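Local coordinates for dihydrodipicolinate synthase (Methanocaldococcus jannaschii DSM 2661, PDB 2YXG), which probably catalyses the condensation of pyruvate with aspartate-beta-semialdehyde to 4-hydroxy-tetrahydrodipicolinate, a step of lysine biosynthesis by the diaminopimelate pathway, at residues A[88-92]-A[121-127]; A[147-152]-A[176-180]. One frame throughout, in Å; residues are numbered along the deposited sequence.

Contact 1: A[88-92]-A[121-127]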
loop_
_atom_site.group_PDB
_atom_site.type_symbol
_atom_site.label_atom_id
_atom_site.label_comp_id
_atom_site.label_asym_id
_atom_site.label_seq_id
_atom_site.Cartn_x
_atom_site.Cartn_y
_atom_site.Cartn_z
ATOM N N SER A 88 -2.678 33.209 -0.085
ATOM C CA SER A 88 -2.556 33.479 1.346
ATOM C C SER A 88 -2.630 34.973 1.630
ATOM O O SER A 88 -3.328 35.406 2.545
ATOM C CB SER A 88 -1.226 32.911 1.880
ATOM O OG SER A 88 -1.161 31.489 1.663
ATOM N N VAL A 89 -1.876 35.736 0.840
ATOM C CA VAL A 89 -1.869 37.197 0.933
ATOM C C VAL A 89 -3.289 37.716 0.688
ATOM O O VAL A 89 -3.785 38.592 1.428
ATOM C CB VAL A 89 -0.860 37.809 -0.057
ATOM C CG1 VAL A 89 -1.117 39.363 -0.262
ATOM C CG2 VAL A 89 0.578 37.526 0.421
ATOM N N PHE A 90 -3.954 37.149 -0.305
ATOM C CA PHE A 90 -5.333 37.497 -0.531
ATOM C C PHE A 90 -6.273 37.176 0.657
ATOM O O PHE A 90 -7.131 37.978 1.014
ATOM C CB PHE A 90 -5.910 36.850 -1.771
ATOM C CG PHE A 90 -7.390 37.143 -1.917
ATOM C CD1 PHE A 90 -7.818 38.356 -2.489
ATOM C CD2 PHE A 90 -8.353 36.257 -1.389
ATOM C CE1 PHE A 90 -9.168 38.642 -2.611
ATOM C CE2 PHE A 90 -9.697 36.556 -1.471
ATOM C CZ PHE A 90 -10.118 37.748 -2.093
ATOM N N ALA A 91 -6.122 35.998 1.258
ATOM C CA ALA A 91 -6.952 35.654 2.396
ATOM C C ALA A 91 -6.733 36.679 3.526
ATOM O O ALA A 91 -7.650 37.030 4.241
ATOM C CB ALA A 91 -6.640 34.266 2.856
ATOM N N GLU A 92 -5.511 37.153 3.696
ATOM C CA GLU A 92 -5.252 38.090 4.801
ATOM C C GLU A 92 -5.886 39.458 4.506
ATOM O O GLU A 92 -6.642 39.991 5.316
ATOM C CB GLU A 92 -3.766 38.234 5.072
ATOM C CG GLU A 92 -3.456 39.048 6.355
ATOM C CD GLU A 92 -2.001 39.011 6.701
ATOM O OE1 GLU A 92 -1.164 39.314 5.828
ATOM O OE2 GLU A 92 -1.674 38.664 7.831
ATOM N N VAL A 121 4.945 30.485 2.571
ATOM C CA VAL A 121 3.580 30.845 2.965
ATOM C C VAL A 121 3.591 31.602 4.320
ATOM O O VAL A 121 2.994 32.678 4.449
ATOM C CB VAL A 121 2.631 29.607 2.984
ATOM C CG1 VAL A 121 1.316 29.919 3.578
ATOM C CG2 VAL A 121 2.453 29.049 1.535
ATOM N N ALA A 122 4.271 31.014 5.309
ATOM C CA ALA A 122 4.322 31.572 6.644
ATOM C C ALA A 122 4.950 32.977 6.654
ATOM O O ALA A 122 4.448 33.845 7.366
ATOM C CB ALA A 122 5.027 30.620 7.583
ATOM N N GLU A 123 6.007 33.193 5.865
ATOM C CA GLU A 123 6.639 34.512 5.708
ATOM C C GLU A 123 5.762 35.543 5.015
ATOM O O GLU A 123 5.979 36.745 5.179
ATOM C CB GLU A 123 7.952 34.400 4.928
ATOM C CG GLU A 123 9.149 33.955 5.806
ATOM C CD GLU A 123 10.284 33.259 5.029
ATOM O OE1 GLU A 123 10.474 33.549 3.810
ATOM O OE2 GLU A 123 10.973 32.395 5.644
ATOM N N SER A 124 4.784 35.090 4.232
ATOM C CA SER A 124 3.977 35.981 3.405
ATOM C C SER A 124 2.859 36.708 4.180
ATOM O O SER A 124 2.328 37.723 3.716
ATOM C CB SER A 124 3.385 35.235 2.179
ATOM O OG SER A 124 2.255 34.410 2.516
ATOM N N ILE A 125 2.486 36.188 5.340
ATOM C CA ILE A 125 1.300 36.682 6.033
ATOM C C ILE A 125 1.531 36.630 7.509
ATOM O O ILE A 125 2.466 35.963 7.948
ATOM C CB ILE A 125 0.032 35.842 5.698
ATOM C CG1 ILE A 125 0.197 34.372 6.145
ATOM C CG2 ILE A 125 -0.308 35.974 4.203
ATOM C CD1 ILE A 125 -1.081 33.507 5.956
ATOM N N ASN A 126 0.659 37.312 8.267
ATOM C CA ASN A 126 0.657 37.195 9.704
ATOM C C ASN A 126 -0.467 36.316 10.302
ATOM O O ASN A 126 -0.400 35.954 11.466
ATOM C CB ASN A 126 0.752 38.590 10.364
ATOM C CG ASN A 126 2.190 39.193 10.213
ATOM O OD1 ASN A 126 2.346 40.305 9.717
ATOM N ND2 ASN A 126 3.232 38.399 10.567
ATOM N N LEU A 127 -1.447 35.933 9.498
ATOM C CA LEU A 127 -2.492 34.972 9.919
ATOM C C LEU A 127 -1.959 33.644 10.476
ATOM O O LEU A 127 -0.917 33.170 10.057
ATOM C CB LEU A 127 -3.441 34.680 8.743
ATOM C CG LEU A 127 -4.168 35.888 8.186
ATOM C CD1 LEU A 127 -5.307 35.428 7.257
ATOM C CD2 LEU A 127 -4.697 36.737 9.378
#
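The helices of a (β/α)8 barrel pack side by side around the strands; in this case helix 81-94 meets the end of helix 111-124 and the loop that leads into strand 129-133. Val-121, still helical, brings CG1 to 3.5 Å from OG of Ser-88, a hydroxyl whose hydrogen bond goes back to Ala-84 O in its own helix. Ser-124 OG likewise bonds within its own helix, to Val-121 O (2.7 Å), so what faces Ser-88 CB, 3.8 Å from Ser-124 OG, is an already satisfied group. At Ile-125 the backbone becomes extended, and the side chain enters the groove between the helices: its CG2 sits 3.5 Å from Ser-88 O and 4.2 Å from Val-89 CG2. The polar part lies at the outer edge. Asn-126 N donates to Glu-92 OE2 at 2.7 Å, and Leu-127 N reaches that same OE2 at 3.2 Å in a weak second bond. The Leu-127 side chain then lies along the glutamate, with its CG 3.7 Å from Glu-92 CG, and touches Ala-91 O through CD1 at 4.1 Å. One carboxylate oxygen of Glu-92 thus meets two consecutive backbone amides outside the helix, amides without a helical carbonyl partner, and apolar packing accompanies it.

Contact 2: A[147-152]-A[176-180]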
loop_
_atom_site.group_PDB
_atom_site.type_symbol
_atom_site.label_atom_id
_atom_site.label_comp_id
_atom_site.label_asym_id
_atom_site.label_seq_id
_atom_site.Cartn_x
_atom_site.Cartn_y
_atom_site.Cartn_z
ATOM N N VAL A 147 6.863 19.159 10.340
ATOM C CA VAL A 147 5.998 20.063 11.102
ATOM C C VAL A 147 6.700 20.754 12.286
ATOM O O VAL A 147 6.462 21.949 12.541
ATOM C CB VAL A 147 4.779 19.355 11.636
ATOM C CG1 VAL A 147 3.940 20.305 12.506
ATOM C CG2 VAL A 147 3.966 18.720 10.472
ATOM N N LYS A 148 7.521 20.000 13.031
ATOM C CA LYS A 148 8.219 20.523 14.212
ATOM C C LYS A 148 9.204 21.654 13.852
ATOM O O LYS A 148 9.190 22.702 14.504
ATOM C CB LYS A 148 8.877 19.386 14.995
ATOM C CG LYS A 148 9.741 19.813 16.245
ATOM C CD LYS A 148 10.354 18.541 16.825
ATOM C CE LYS A 148 10.837 18.739 18.276
ATOM N NZ LYS A 148 12.143 19.435 18.291
ATOM N N LEU A 149 10.006 21.464 12.786
ATOM C CA LEU A 149 10.872 22.546 12.219
ATOM C C LEU A 149 10.073 23.774 11.829
ATOM O O LEU A 149 10.411 24.887 12.232
ATOM C CB LEU A 149 11.706 22.063 11.014
ATOM C CG LEU A 149 12.675 20.906 11.338
ATOM C CD1 LEU A 149 13.265 20.269 10.069
ATOM C CD2 LEU A 149 13.785 21.296 12.357
ATOM N N LEU A 150 8.993 23.570 11.077
ATOM C CA LEU A 150 8.071 24.688 10.740
ATOM C C LEU A 150 7.616 25.529 11.935
ATOM O O LEU A 150 7.748 26.769 11.942
ATOM C CB LEU A 150 6.845 24.186 9.979
ATOM C CG LEU A 150 7.235 23.830 8.535
ATOM C CD1 LEU A 150 6.137 22.980 7.786
ATOM C CD2 LEU A 150 7.578 25.094 7.814
ATOM N N ALA A 151 7.073 24.834 12.934
ATOM C CA ALA A 151 6.536 25.477 14.116
ATOM C C ALA A 151 7.665 26.122 14.916
ATOM O O ALA A 151 7.493 27.227 15.431
ATOM C CB ALA A 151 5.779 24.474 14.982
ATOM N N GLU A 152 8.812 25.452 15.026
ATOM C CA GLU A 152 9.975 26.067 15.688
ATOM C C GLU A 152 10.419 27.359 15.026
ATOM O O GLU A 152 10.849 28.270 15.734
ATOM C CB GLU A 152 11.153 25.094 15.862
ATOM C CG GLU A 152 10.861 23.995 16.922
ATOM C CD GLU A 152 11.894 22.848 16.977
ATOM O OE1 GLU A 152 12.636 22.588 15.970
ATOM O OE2 GLU A 152 11.939 22.187 18.077
ATOM N N ASP A 176 5.550 15.780 20.062
ATOM C CA ASP A 176 6.764 16.536 19.574
ATOM C C ASP A 176 6.547 17.959 19.056
ATOM O O ASP A 176 7.349 18.871 19.318
ATOM C CB ASP A 176 7.453 15.830 18.383
ATOM C CG ASP A 176 8.014 14.473 18.730
ATOM O OD1 ASP A 176 7.882 13.995 19.880
ATOM O OD2 ASP A 176 8.607 13.841 17.820
ATOM N N ALA A 177 5.513 18.100 18.229
ATOM C CA ALA A 177 5.075 19.325 17.501
ATOM C C ALA A 177 4.963 20.686 18.212
ATOM O O ALA A 177 5.524 21.702 17.730
ATOM C CB ALA A 177 3.759 19.034 16.866
ATOM N N LYS A 178 4.219 20.711 19.324
ATOM C CA LYS A 178 3.592 21.921 19.779
ATOM C C LYS A 178 2.975 22.594 18.547
ATOM O O LYS A 178 3.429 23.659 18.071
ATOM C CB LYS A 178 4.565 22.868 20.481
ATOM C CG LYS A 178 5.622 22.223 21.392
ATOM C CD LYS A 178 6.938 23.009 21.230
ATOM C CE LYS A 178 7.448 22.966 19.769
ATOM N NZ LYS A 178 8.109 21.677 19.424
ATOM N N ILE A 179 1.996 21.897 17.972
ATOM C CA ILE A 179 0.967 22.514 17.174
ATOM C C ILE A 179 -0.301 21.873 17.684
ATOM O O ILE A 179 -0.265 20.777 18.228
ATOM C CB ILE A 179 1.111 22.223 15.640
ATOM C CG1 ILE A 179 1.748 20.866 15.394
ATOM C CG2 ILE A 179 1.952 23.264 14.953
ATOM C CD1 ILE A 179 0.842 19.730 15.492
ATOM N N THR A 180 -1.422 22.551 17.466
ATOM C CA THR A 180 -2.731 21.952 17.637
ATOM C C THR A 180 -3.017 20.916 16.548
ATOM O O THR A 180 -2.779 21.157 15.335
ATOM C CB THR A 180 -3.761 23.035 17.594
ATOM O OG1 THR A 180 -3.419 23.995 18.588
ATOM C CG2 THR A 180 -5.155 22.497 17.853
#
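Helix-end packing on the outer layer of the barrel joins helix 144-153 to the last turn of helix 168-177 and the link that leads from it into strand 180-183. The approach is closest at Lys-148 and Ala-177, with 4.7 Å between their CA atoms; there the Lys-148 side chain passes the helix end, its CE 3.6 Å from Asp-176 O and its CG 4.0 Å from Lys-178 NZ. Ala-151 CB lies 3.9 Å from Ala-177 O and 4.0 Å from both Lys-178 O and Ile-179 CG2. Towards the strands, Val-147 CG1 meets Ile-179 CG1 at 3.7 Å, and both side chains also touch Val-160 and Leu-173. Adjacent βα units of a TIM barrel meet in this way, helices 144-153 and 168-177 being joined through strand 157-162. At Lys-178 a positive phi takes the chain out of the helix. Its side chain folds back so that NZ donates to Asp-176 O at 2.9 Å and, weakly, to Ala-177 O at 3.1 Å. No hydrogen bond crosses between the segments. Lys-148 instead pairs within its own helix, NZ to Glu-152 OE2 at 2.8 Å in a salt bridge, while Lys-178 NZ stays 4.1 Å from Glu-152 OE2, beyond salt-bridge range.

How the contacts relate
The two contacts are examples of one principle, the joining of adjacent α-helices in the outer helical layer of the barrel where a helix gives way to the next strand. Their centres are 18 Å apart and their nearest atoms about 6 Å, so they do not touch; between them lies one further helix pair, with Arg-115 and Phe-118 of helix 111-124 against Leu-149 and Leu-150 of helix 144-153. Contact 1 has a glutamate-to-amide bond and a weak second one besides its packing; no hydrogen bond or salt bridge crosses contact 2. Side chains of Val-121 and Val-147 lie about 11 and 10 Å from that of Tyr-132, the predicted proton donor/acceptor, and Ile-179's about 10 Å from that of Lys-161, the predicted Schiff-base lysine.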